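PDB 1UTY: Non-structural protein NS2 from Bluetongue virus, which binds single-stranded RNA, the deposited chain being the N-terminal RNA-binding domain of this viral non-structural phosphoprotein. Local coordinates for residues Tyr66-Gln69 and Ile74-Leu77; Thr21-Ile26 and Pro33-Lys38; Met104-Gln109 and Val115-Lys120. All blocks are in the same frame, centred on the assembly; numbering follows the deposited sequence.

Contact 1: Tyr66-Gln69 and Ile74-Leu77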
ATOM      1  N   TYR A  66      -5.843  -8.081  -1.202  1.00 20.55           N
ATOM      2  CA  TYR A  66      -4.558  -7.772  -0.582  1.00 20.56           C
ATOM      3  C   TYR A  66      -3.488  -7.486  -1.641  1.00 20.97           C
ATOM      4  O   TYR A  66      -3.275  -8.275  -2.557  1.00 20.61           O
ATOM      5  CB  TYR A  66      -4.103  -8.924   0.310  1.00 20.20           C
ATOM      6  CG  TYR A  66      -5.095  -9.321   1.379  1.00 20.02           C
ATOM      7  CD1 TYR A  66      -5.136  -8.646   2.585  1.00 20.45           C
ATOM      8  CD2 TYR A  66      -5.983 -10.387   1.189  1.00 20.02           C
ATOM      9  CE1 TYR A  66      -6.026  -8.999   3.572  1.00 21.65           C
ATOM     10  CE2 TYR A  66      -6.874 -10.761   2.178  1.00 19.18           C
ATOM     11  CZ  TYR A  66      -6.885 -10.053   3.368  1.00 20.28           C
ATOM     12  OH  TYR A  66      -7.748 -10.368   4.378  1.00 20.80           O
ATOM     13  N   ARG A  67      -2.829  -6.345  -1.505  1.00 21.38           N
ATOM     14  CA  ARG A  67      -1.759  -5.962  -2.414  1.00 22.34           C
ATOM     15  C   ARG A  67      -0.457  -5.858  -1.645  1.00 22.27           C
ATOM     16  O   ARG A  67      -0.286  -4.953  -0.832  1.00 22.64           O
ATOM     17  CB  ARG A  67      -2.087  -4.631  -3.086  1.00 22.41           C
ATOM     18  CG  ARG A  67      -1.027  -4.108  -4.046  1.00 24.32           C
ATOM     19  CD  ARG A  67      -1.566  -3.047  -5.005  1.00 27.49           C
ATOM     20  NE  ARG A  67      -2.024  -3.642  -6.269  1.00 29.56           N
ATOM     21  CZ  ARG A  67      -2.826  -3.039  -7.159  1.00 31.08           C
ATOM     22  NH1 ARG A  67      -3.307  -1.805  -6.932  1.00 29.11           N
ATOM     23  NH2 ARG A  67      -3.145  -3.673  -8.286  1.00 29.06           N
ATOM     24  N   ILE A  68       0.459  -6.788  -1.886  1.00 22.14           N
ATOM     25  CA  ILE A  68       1.756  -6.708  -1.235  1.00 22.11           C
ATOM     26  C   ILE A  68       2.630  -5.702  -1.962  1.00 22.51           C
ATOM     27  O   ILE A  68       2.830  -5.820  -3.159  1.00 21.78           O
ATOM     28  CB  ILE A  68       2.439  -8.081  -1.172  1.00 22.04           C
ATOM     29  CG1 ILE A  68       1.644  -9.030  -0.273  1.00 22.11           C
ATOM     30  CG2 ILE A  68       3.880  -7.929  -0.674  1.00 21.31           C
ATOM     31  CD1 ILE A  68       1.884 -10.515  -0.561  1.00 22.57           C
ATOM     32  N   GLN A  69       3.148  -4.712  -1.230  1.00 23.60           N
ATOM     33  CA  GLN A  69       3.979  -3.685  -1.858  1.00 24.76           C
ATOM     34  C   GLN A  69       5.439  -3.681  -1.428  1.00 25.06           C
ATOM     35  O   GLN A  69       5.821  -3.213  -0.343  1.00 24.98           O
ATOM     36  CB  GLN A  69       3.345  -2.306  -1.752  1.00 25.08           C
ATOM     37  CG  GLN A  69       2.840  -1.834  -3.093  0.65 26.74           C
ATOM     38  CD  GLN A  69       1.382  -1.482  -3.064  0.65 28.39           C
ATOM     39  OE1 GLN A  69       0.679  -1.835  -2.121  0.65 30.42           O
ATOM     40  NE2 GLN A  69       0.916  -0.769  -4.091  0.65 28.85           N
ATOM     41  N   ILE A  74       5.045  -5.765  -6.940  1.00 27.02           N
ATOM     42  CA  ILE A  74       3.687  -5.623  -6.417  1.00 25.62           C
ATOM     43  C   ILE A  74       2.898  -6.896  -6.726  1.00 24.81           C
ATOM     44  O   ILE A  74       2.748  -7.272  -7.896  1.00 24.70           O
ATOM     45  CB  ILE A  74       3.001  -4.372  -7.026  1.00 25.61           C
ATOM     46  CG1 ILE A  74       3.852  -3.116  -6.786  1.00 25.83           C
ATOM     47  CG2 ILE A  74       1.667  -4.152  -6.407  1.00 25.12           C
ATOM     48  CD1 ILE A  74       3.680  -2.026  -7.809  1.00 26.32           C
ATOM     49  N   ILE A  75       2.412  -7.558  -5.680  1.00 23.61           N
ATOM     50  CA  ILE A  75       1.611  -8.777  -5.825  1.00 22.91           C
ATOM     51  C   ILE A  75       0.166  -8.537  -5.378  1.00 22.31           C
ATOM     52  O   ILE A  75      -0.075  -8.218  -4.219  1.00 21.84           O
ATOM     53  CB  ILE A  75       2.242  -9.948  -5.030  1.00 23.08           C
ATOM     54  CG1 ILE A  75       3.745 -10.047  -5.314  1.00 23.47           C
ATOM     55  CG2 ILE A  75       1.572 -11.266  -5.402  1.00 21.83           C
ATOM     56  CD1 ILE A  75       4.620  -9.923  -4.090  1.00 24.19           C
ATOM     57  N   SER A  76      -0.783  -8.685  -6.298  1.00 21.73           N
ATOM     58  CA  SER A  76      -2.191  -8.421  -5.992  1.00 22.21           C
ATOM     59  C   SER A  76      -2.952  -9.726  -5.855  1.00 22.33           C
ATOM     60  O   SER A  76      -2.919 -10.560  -6.759  1.00 22.59           O
ATOM     61  CB  SER A  76      -2.858  -7.575  -7.080  1.00 21.95           C
ATOM     62  OG  SER A  76      -2.154  -6.374  -7.295  1.00 23.11           O
ATOM     63  N   LEU A  77      -3.657  -9.889  -4.742  1.00 22.02           N
ATOM     64  CA  LEU A  77      -4.323 -11.151  -4.464  1.00 22.11           C
ATOM     65  C   LEU A  77      -5.771 -10.953  -4.035  1.00 22.22           C
ATOM     66  O   LEU A  77      -6.079 -10.114  -3.169  1.00 22.32           O
ATOM     67  CB  LEU A  77      -3.579 -11.932  -3.386  1.00 21.79           C
ATOM     68  CG  LEU A  77      -2.100 -12.228  -3.586  1.00 22.19           C
ATOM     69  CD1 LEU A  77      -1.250 -11.223  -2.766  1.00 21.34           C
ATOM     70  CD2 LEU A  77      -1.809 -13.667  -3.184  1.00 19.11           C
TER
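Tyr66-Gln69 and Ile74-Leu77 are the paired segments of an antiparallel beta hairpin, strands 64-70 and 73-79, near the centre of the domain within its mixed sheet. Tyr66 pairs with Leu77 and Ile68 with Ile75 as hydrogen-bonded pairs, and the Tyr66 N to Leu77 O bond, 2.8 Å, is almost straight at 176°. Side chains alternate between two faces. On the inner face Ile68 and Ile75 lie side by side, Ile68 CG2 to Ile75 CD1 4.0 Å, while Ile68 CD1 meets Leu77 CD1 at 3.9 Å; branched and aliphatic residues suit this buried layer, which Ile12, Tyr56 and Leu58 continue. The Tyr66 ring leads away from Leu77, and its hydroxyl bonds to Gly62 O. The face that carries Arg67, Gln69, Ile74 and Ser76 is more polar and only in part exposed. There Ile74 packs on Gly71 of the second subunit. Arg67 runs out with CG anti to its backbone N (chi1 179°), which lays CG 3.6 Å from Ile74 CG2, then bends at chi3. Its NH2 (3.0 Å), salt-bridged also to Glu92, and NE (2.9 Å) both donate to Ser76 OG, which lies only 14° out of the guanidinium plane.

Contact 2: Thr21-Ile26 and Pro33-Lys38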
ATOM      1  N   THR A  21     -10.666 -18.073   4.369  1.00 23.91           N
ATOM      2  CA  THR A  21     -10.340 -18.053   2.940  1.00 23.17           C
ATOM      3  C   THR A  21     -10.175 -19.478   2.427  1.00 23.60           C
ATOM      4  O   THR A  21      -9.876 -20.401   3.201  1.00 23.31           O
ATOM      5  CB  THR A  21      -9.049 -17.248   2.629  1.00 22.97           C
ATOM      6  OG1 THR A  21      -7.904 -17.951   3.129  1.00 21.06           O
ATOM      7  CG2 THR A  21      -9.023 -15.897   3.339  1.00 21.88           C
ATOM      8  N   LEU A  22     -10.358 -19.662   1.122  1.00 23.77           N
ATOM      9  CA  LEU A  22     -10.094 -20.956   0.515  1.00 24.31           C
ATOM     10  C   LEU A  22      -8.725 -21.503   0.953  1.00 24.35           C
ATOM     11  O   LEU A  22      -8.619 -22.663   1.360  1.00 24.46           O
ATOM     12  CB  LEU A  22     -10.169 -20.885  -1.013  1.00 24.04           C
ATOM     13  CG  LEU A  22      -9.827 -22.234  -1.661  1.00 24.45           C
ATOM     14  CD1 LEU A  22     -11.018 -23.173  -1.538  1.00 23.71           C
ATOM     15  CD2 LEU A  22      -9.396 -22.071  -3.112  1.00 24.69           C
ATOM     16  N   CYS A  23      -7.703 -20.655   0.851  1.00 24.43           N
ATOM     17  CA  CYS A  23      -6.347 -20.917   1.339  1.00 25.33           C
ATOM     18  C   CYS A  23      -6.289 -21.493   2.737  1.00 24.99           C
ATOM     19  O   CYS A  23      -5.603 -22.483   2.960  1.00 25.37           O
ATOM     20  CB  CYS A  23      -5.541 -19.611   1.360  1.00 25.27           C
ATOM     21  SG  CYS A  23      -5.070 -19.048  -0.272  1.00 28.83           S
ATOM     22  N   GLY A  24      -6.971 -20.830   3.675  1.00 25.12           N
ATOM     23  CA  GLY A  24      -6.988 -21.234   5.071  1.00 24.85           C
ATOM     24  C   GLY A  24      -7.708 -22.549   5.279  1.00 25.24           C
ATOM     25  O   GLY A  24      -7.244 -23.400   6.049  1.00 24.97           O
ATOM     26  N   ALA A  25      -8.841 -22.712   4.590  1.00 25.37           N
ATOM     27  CA  ALA A  25      -9.650 -23.929   4.688  1.00 25.69           C
ATOM     28  C   ALA A  25      -8.818 -25.131   4.272  1.00 25.78           C
ATOM     29  O   ALA A  25      -8.770 -26.138   4.973  1.00 25.87           O
ATOM     30  CB  ALA A  25     -10.926 -23.816   3.823  1.00 25.30           C
ATOM     31  N   ILE A  26      -8.143 -24.988   3.135  1.00 26.20           N
ATOM     32  CA  ILE A  26      -7.328 -26.034   2.535  1.00 26.59           C
ATOM     33  C   ILE A  26      -6.113 -26.366   3.400  1.00 26.38           C
ATOM     34  O   ILE A  26      -5.801 -27.530   3.615  1.00 26.63           O
ATOM     35  CB  ILE A  26      -6.910 -25.597   1.104  1.00 26.91           C
ATOM     36  CG1 ILE A  26      -8.108 -25.653   0.139  1.00 28.21           C
ATOM     37  CG2 ILE A  26      -5.723 -26.407   0.579  1.00 27.93           C
ATOM     38  CD1 ILE A  26      -8.935 -26.942   0.174  1.00 29.79           C
ATOM     39  N   PRO A  33       0.110 -25.262   8.291  1.00 19.99           N
ATOM     40  CA  PRO A  33      -0.080 -23.854   8.675  1.00 20.23           C
ATOM     41  C   PRO A  33      -0.258 -22.916   7.469  1.00 20.51           C
ATOM     42  O   PRO A  33      -1.117 -22.040   7.523  1.00 20.77           O
ATOM     43  CB  PRO A  33       1.180 -23.510   9.490  1.00 19.71           C
ATOM     44  CG  PRO A  33       2.164 -24.634   9.273  1.00 20.01           C
ATOM     45  CD  PRO A  33       1.468 -25.762   8.581  1.00 20.14           C
ATOM     46  N   TYR A  34       0.492 -23.113   6.387  1.00 20.89           N
ATOM     47  CA  TYR A  34       0.408 -22.185   5.247  1.00 21.26           C
ATOM     48  C   TYR A  34      -0.267 -22.756   4.020  1.00 21.48           C
ATOM     49  O   TYR A  34      -0.278 -23.982   3.809  1.00 21.05           O
ATOM     50  CB  TYR A  34       1.792 -21.678   4.834  1.00 20.77           C
ATOM     51  CG  TYR A  34       2.570 -21.111   5.982  1.00 21.12           C
ATOM     52  CD1 TYR A  34       2.412 -19.776   6.371  1.00 20.35           C
ATOM     53  CD2 TYR A  34       3.467 -21.911   6.696  1.00 21.27           C
ATOM     54  CE1 TYR A  34       3.138 -19.251   7.463  1.00 19.99           C
ATOM     55  CE2 TYR A  34       4.184 -21.399   7.783  1.00 20.00           C
ATOM     56  CZ  TYR A  34       4.023 -20.072   8.155  1.00 18.96           C
ATOM     57  OH  TYR A  34       4.738 -19.589   9.229  1.00 18.26           O
ATOM     58  N   CYS A  35      -0.812 -21.854   3.200  1.00 21.50           N
ATOM     59  CA  CYS A  35      -1.082 -22.196   1.819  1.00 22.08           C
ATOM     60  C   CYS A  35      -0.116 -21.460   0.905  1.00 22.27           C
ATOM     61  O   CYS A  35      -0.152 -20.219   0.824  1.00 23.12           O
ATOM     62  CB  CYS A  35      -2.526 -21.896   1.436  1.00 22.39           C
ATOM     63  SG  CYS A  35      -2.968 -22.641  -0.139  1.00 24.43           S
ATOM     64  N   GLN A  36       0.756 -22.205   0.230  1.00 21.69           N
ATOM     65  CA  GLN A  36       1.664 -21.587  -0.731  1.00 21.89           C
ATOM     66  C   GLN A  36       0.968 -21.226  -2.052  1.00 22.20           C
ATOM     67  O   GLN A  36       0.317 -22.084  -2.686  1.00 22.04           O
ATOM     68  CB  GLN A  36       2.870 -22.481  -1.012  1.00 21.50           C
ATOM     69  CG  GLN A  36       3.822 -21.925  -2.068  1.00 22.88           C
ATOM     70  CD  GLN A  36       4.953 -22.906  -2.434  1.00 24.61           C
ATOM     71  OE1 GLN A  36       4.827 -24.111  -2.221  1.00 26.68           O
ATOM     72  NE2 GLN A  36       6.034 -22.391  -2.995  1.00 21.40           N
ATOM     73  N   ILE A  37       1.118 -19.956  -2.456  1.00 21.89           N
ATOM     74  CA  ILE A  37       0.768 -19.509  -3.801  1.00 21.38           C
ATOM     75  C   ILE A  37       2.027 -19.104  -4.557  1.00 21.54           C
ATOM     76  O   ILE A  37       2.722 -18.177  -4.170  1.00 21.18           O
ATOM     77  CB  ILE A  37      -0.236 -18.334  -3.757  1.00 21.70           C
ATOM     78  CG1 ILE A  37      -1.439 -18.726  -2.894  1.00 20.58           C
ATOM     79  CG2 ILE A  37      -0.663 -17.934  -5.187  1.00 19.30           C
ATOM     80  CD1 ILE A  37      -2.375 -17.582  -2.612  1.00 20.97           C
ATOM     81  N   LYS A  38       2.314 -19.825  -5.632  1.00 22.03           N
ATOM     82  CA  LYS A  38       3.475 -19.558  -6.463  1.00 22.41           C
ATOM     83  C   LYS A  38       3.021 -18.938  -7.775  1.00 22.83           C
ATOM     84  O   LYS A  38       2.194 -19.514  -8.482  1.00 22.47           O
ATOM     85  CB  LYS A  38       4.254 -20.836  -6.733  1.00 22.22           C
ATOM     86  CG  LYS A  38       5.532 -20.620  -7.538  1.00 22.31           C
ATOM     87  CD  LYS A  38       6.517 -21.775  -7.337  1.00 22.64           C
ATOM     88  CE  LYS A  38       6.225 -22.931  -8.281  1.00 23.60           C
ATOM     89  NZ  LYS A  38       7.123 -24.122  -8.027  1.00 23.10           N
TER
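Cys23 and Cys35, with Ile37 as a lesser third, make up this contact, in which a short helix rests on a strand chiefly through two small side chains and without a hydrogen bond between them. The two cysteines point toward each other, and their backbones come close, CA to CA 5.4 Å. Cys35 CB sits 3.5 Å from Cys23 O and 3.8 Å from Cys23 CB, an approach that a small side chain permits. The sulfurs do not form a disulfide: Cys23 SG and Cys35 SG are 4.2 Å apart. Their torsions send them different ways. Cys23 SG lies beside its own backbone N (chi1 -73°) and reaches Ile37 CD1 at 3.9 Å, whereas Cys35 SG swings to the far side of CB from its N (chi1 -167°), passing 4.1 Å from Cys23 CA. Helix 22-29 packs on one face of the mixed sheet, against strand 34-39, which runs between strands 10-15 and 44-48. Apolar neighbours extend the buried layer, with Phe45 touching both Cys35 and Ile26 and with Val14 and Leu77 beside Ile37. Ile37 CB does not head for the helix, but the extended CG1-CD1 branch brings CD1 to the sulfur, and an apolar residue suits this buried spot. At the start of the helix Thr21 is the N-cap: its OG1 accepts from Gly24 N at 3.1 Å, and the same hydroxyl bonds to Asp16 OD2.

Contact 3: Met104-Gln109 and Val115-Lys120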
ATOM      1  N   MET A 104      12.423 -10.167   7.435  1.00 23.06           N
ATOM      2  CA  MET A 104      12.773 -10.874   8.659  1.00 23.34           C
ATOM      3  C   MET A 104      13.975 -11.729   8.380  1.00 23.11           C
ATOM      4  O   MET A 104      14.015 -12.431   7.370  1.00 23.39           O
ATOM      5  CB  MET A 104      11.637 -11.799   9.113  1.00 23.21           C
ATOM      6  CG  MET A 104      10.370 -11.090   9.534  1.00 23.89           C
ATOM      7  SD  MET A 104       9.181 -12.209  10.267  1.00 24.22           S
ATOM      8  CE  MET A 104       8.924 -13.408   8.915  1.00 26.38           C
ATOM      9  N   ALA A 105      14.955 -11.658   9.268  1.00 22.96           N
ATOM     10  CA  ALA A 105      16.062 -12.591   9.253  1.00 22.92           C
ATOM     11  C   ALA A 105      15.607 -13.846  10.003  1.00 22.82           C
ATOM     12  O   ALA A 105      15.250 -13.788  11.181  1.00 22.94           O
ATOM     13  CB  ALA A 105      17.293 -11.967   9.907  1.00 22.54           C
ATOM     14  N   THR A 106      15.581 -14.975   9.305  1.00 22.70           N
ATOM     15  CA  THR A 106      15.108 -16.217   9.897  1.00 22.65           C
ATOM     16  C   THR A 106      16.019 -17.378   9.555  1.00 23.12           C
ATOM     17  O   THR A 106      17.029 -17.213   8.868  1.00 22.88           O
ATOM     18  CB  THR A 106      13.666 -16.566   9.428  1.00 22.37           C
ATOM     19  OG1 THR A 106      13.704 -17.139   8.112  1.00 22.07           O
ATOM     20  CG2 THR A 106      12.812 -15.340   9.256  1.00 22.04           C
ATOM     21  N   ARG A 107      15.635 -18.550  10.063  1.00 23.79           N
ATOM     22  CA  ARG A 107      16.093 -19.836   9.562  1.00 24.27           C
ATOM     23  C   ARG A 107      14.882 -20.683   9.198  1.00 24.68           C
ATOM     24  O   ARG A 107      13.908 -20.742   9.953  1.00 24.47           O
ATOM     25  CB  ARG A 107      16.918 -20.561  10.611  1.00 24.35           C
ATOM     26  CG  ARG A 107      18.400 -20.342  10.480  1.00 24.55           C
ATOM     27  CD  ARG A 107      19.174 -20.850  11.660  1.00 24.71           C
ATOM     28  NE  ARG A 107      19.453 -22.278  11.554  1.00 26.49           N
ATOM     29  CZ  ARG A 107      20.411 -22.808  10.793  1.00 27.43           C
ATOM     30  NH1 ARG A 107      21.178 -22.026  10.039  1.00 27.63           N
ATOM     31  NH2 ARG A 107      20.600 -24.124  10.782  1.00 27.03           N
ATOM     32  N   VAL A 108      14.952 -21.333   8.038  1.00 25.38           N
ATOM     33  CA  VAL A 108      13.854 -22.144   7.517  1.00 26.13           C
ATOM     34  C   VAL A 108      14.340 -23.371   6.739  1.00 27.13           C
ATOM     35  O   VAL A 108      15.466 -23.392   6.209  1.00 27.15           O
ATOM     36  CB  VAL A 108      12.894 -21.328   6.593  1.00 25.80           C
ATOM     37  CG1 VAL A 108      12.021 -20.371   7.403  1.00 25.09           C
ATOM     38  CG2 VAL A 108      13.664 -20.595   5.498  1.00 25.50           C
ATOM     39  N   GLN A 109      13.468 -24.378   6.682  1.00 28.12           N
ATOM     40  CA  GLN A 109      13.631 -25.551   5.825  1.00 29.00           C
ATOM     41  C   GLN A 109      13.511 -25.175   4.346  1.00 29.41           C
ATOM     42  O   GLN A 109      12.469 -24.661   3.910  1.00 29.24           O
ATOM     43  CB  GLN A 109      12.566 -26.604   6.155  1.00 28.89           C
ATOM     44  CG  GLN A 109      12.939 -27.541   7.288  1.00 29.91           C
ATOM     45  CD  GLN A 109      12.546 -29.001   7.030  1.00 30.33           C
ATOM     46  OE1 GLN A 109      12.092 -29.356   5.940  1.00 31.89           O
ATOM     47  NE2 GLN A 109      12.720 -29.838   8.035  1.00 29.12           N
ATOM     48  N   VAL A 115      18.326 -23.484   6.577  1.00 29.38           N
ATOM     49  CA  VAL A 115      19.155 -22.407   6.027  1.00 29.02           C
ATOM     50  C   VAL A 115      18.767 -21.031   6.593  1.00 28.72           C
ATOM     51  O   VAL A 115      17.613 -20.792   6.942  1.00 28.36           O
ATOM     52  CB  VAL A 115      19.112 -22.370   4.459  1.00 29.17           C
ATOM     53  CG1 VAL A 115      20.253 -21.520   3.893  1.00 29.48           C
ATOM     54  CG2 VAL A 115      19.167 -23.787   3.851  1.00 28.94           C
ATOM     55  N   ASP A 116      19.755 -20.144   6.698  1.00 28.46           N
ATOM     56  CA  ASP A 116      19.533 -18.748   7.038  1.00 28.11           C
ATOM     57  C   ASP A 116      18.873 -18.054   5.854  1.00 27.61           C
ATOM     58  O   ASP A 116      19.341 -18.189   4.729  1.00 27.97           O
ATOM     59  CB  ASP A 116      20.865 -18.086   7.341  1.00 28.42           C
ATOM     60  CG  ASP A 116      21.536 -18.679   8.551  1.00 29.27           C
ATOM     61  OD1 ASP A 116      21.154 -18.294   9.677  1.00 30.47           O
ATOM     62  OD2 ASP A 116      22.452 -19.529   8.480  1.00 30.48           O
ATOM     63  N   ALA A 117      17.781 -17.329   6.099  1.00 26.76           N
ATOM     64  CA  ALA A 117      16.971 -16.807   5.000  1.00 25.92           C
ATOM     65  C   ALA A 117      16.231 -15.516   5.308  1.00 25.52           C
ATOM     66  O   ALA A 117      15.849 -15.245   6.444  1.00 24.80           O
ATOM     67  CB  ALA A 117      15.987 -17.868   4.513  1.00 25.80           C
ATOM     68  N   GLU A 118      16.037 -14.719   4.265  1.00 25.46           N
ATOM     69  CA  GLU A 118      15.184 -13.550   4.355  1.00 25.37           C
ATOM     70  C   GLU A 118      13.767 -13.958   3.999  1.00 24.92           C
ATOM     71  O   GLU A 118      13.538 -14.593   2.973  1.00 24.85           O
ATOM     72  CB  GLU A 118      15.674 -12.449   3.428  1.00 25.53           C
ATOM     73  CG  GLU A 118      15.335 -11.056   3.925  1.00 27.37           C
ATOM     74  CD  GLU A 118      15.403  -9.999   2.840  1.00 28.17           C
ATOM     75  OE1 GLU A 118      16.511  -9.758   2.312  1.00 28.64           O
ATOM     76  OE2 GLU A 118      14.345  -9.417   2.518  1.00 28.63           O
ATOM     77  N   ILE A 119      12.833 -13.632   4.883  1.00 24.50           N
ATOM     78  CA  ILE A 119      11.413 -13.788   4.621  1.00 24.54           C
ATOM     79  C   ILE A 119      10.770 -12.418   4.719  1.00 24.37           C
ATOM     80  O   ILE A 119      11.156 -11.604   5.541  1.00 24.28           O
ATOM     81  CB  ILE A 119      10.759 -14.749   5.628  1.00 24.38           C
ATOM     82  CG1 ILE A 119      11.595 -16.022   5.800  1.00 25.14           C
ATOM     83  CG2 ILE A 119       9.341 -15.108   5.195  1.00 26.17           C
ATOM     84  CD1 ILE A 119      11.379 -17.097   4.758  1.00 24.05           C
ATOM     85  N   LYS A 120       9.777 -12.162   3.883  1.00 24.60           N
ATOM     86  CA  LYS A 120       9.105 -10.878   3.924  1.00 24.65           C
ATOM     87  C   LYS A 120       7.777 -11.056   4.630  1.00 24.24           C
ATOM     88  O   LYS A 120       6.905 -11.780   4.137  1.00 24.62           O
ATOM     89  CB  LYS A 120       8.960 -10.298   2.510  1.00 24.80           C
ATOM     90  CG  LYS A 120      10.179 -10.581   1.648  1.00 26.38           C
ATOM     91  CD  LYS A 120      10.565  -9.445   0.746  1.00 29.65           C
ATOM     92  CE  LYS A 120      11.261 -10.009  -0.492  1.00 30.52           C
ATOM     93  NZ  LYS A 120      12.035  -8.954  -1.203  1.00 31.88           N
TER
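Arg107 and Asp116 form a salt bridge across an antiparallel beta hairpin, strands 97-110 and 113-123, at a non-hydrogen-bonded pair where the CA atoms come to 4.4 Å. Arg107 bends at chi3, bringing its guanidinium beside Asp116, and NH1 meets Asp116 OD2 at 3.2 Å. The carboxylate approaches the guanidinium edge, with the two planes 60° apart. Opposite charges suit this partly exposed face; Glu118, also on it, has its salt bridge with Arg158 of the second subunit. The backbone supplies paired bonds at Met104-Ile119, Thr106-Ala117 and Val108-Val115, and the hairpin is strongly twisted, the strand directions 126° apart. Arg107 also pairs with a strand of the second subunit, so the sheet runs on across the dimer interface, where Ser150 of that subunit makes weak hydrogen bonds to Thr106 O and Asp116 OD1. The opposite face is largely buried. Met104 folds its end so that CE lies 4.0 Å from Ile119 CB, a flexible thioether following the branched side chain. Val108 CG2 meets Ala117 CB at 3.7 Å, the small alanine letting the valine methyl come close to the strand; the same CG2 is 4.2 Å from Ile119 CD1. Thr106 is polar among these residues: its OG1, held between backbone N and carbonyl carbon (chi1 79°), makes a weak hydrogen bond to Ala117 O, 3.3 Å, and touches Ile119 CG1 at the same distance.

From the N terminus, contact 2 comes first, where the chain leaves helix 22-29 and returns against it as strand 34-39. Contact 1 follows, closing the hairpin of strands 64-70 and 73-79, and contact 3 closes the later hairpin of strands 97-110 and 113-123. The three loops follow in series, with none enclosing or crossing another. All reach one mixed sheet, contact 2 by laying a helix on it and contacts 1 and 3 by joining neighbouring strands within it. Contacts 1 and 2 meet directly where Leu77 CD2 lies 4.0 Å from Ile37 CD1, whereas contact 3 stays about 6 Å or more, nearest atoms, from both. Each contact also touches the second subunit.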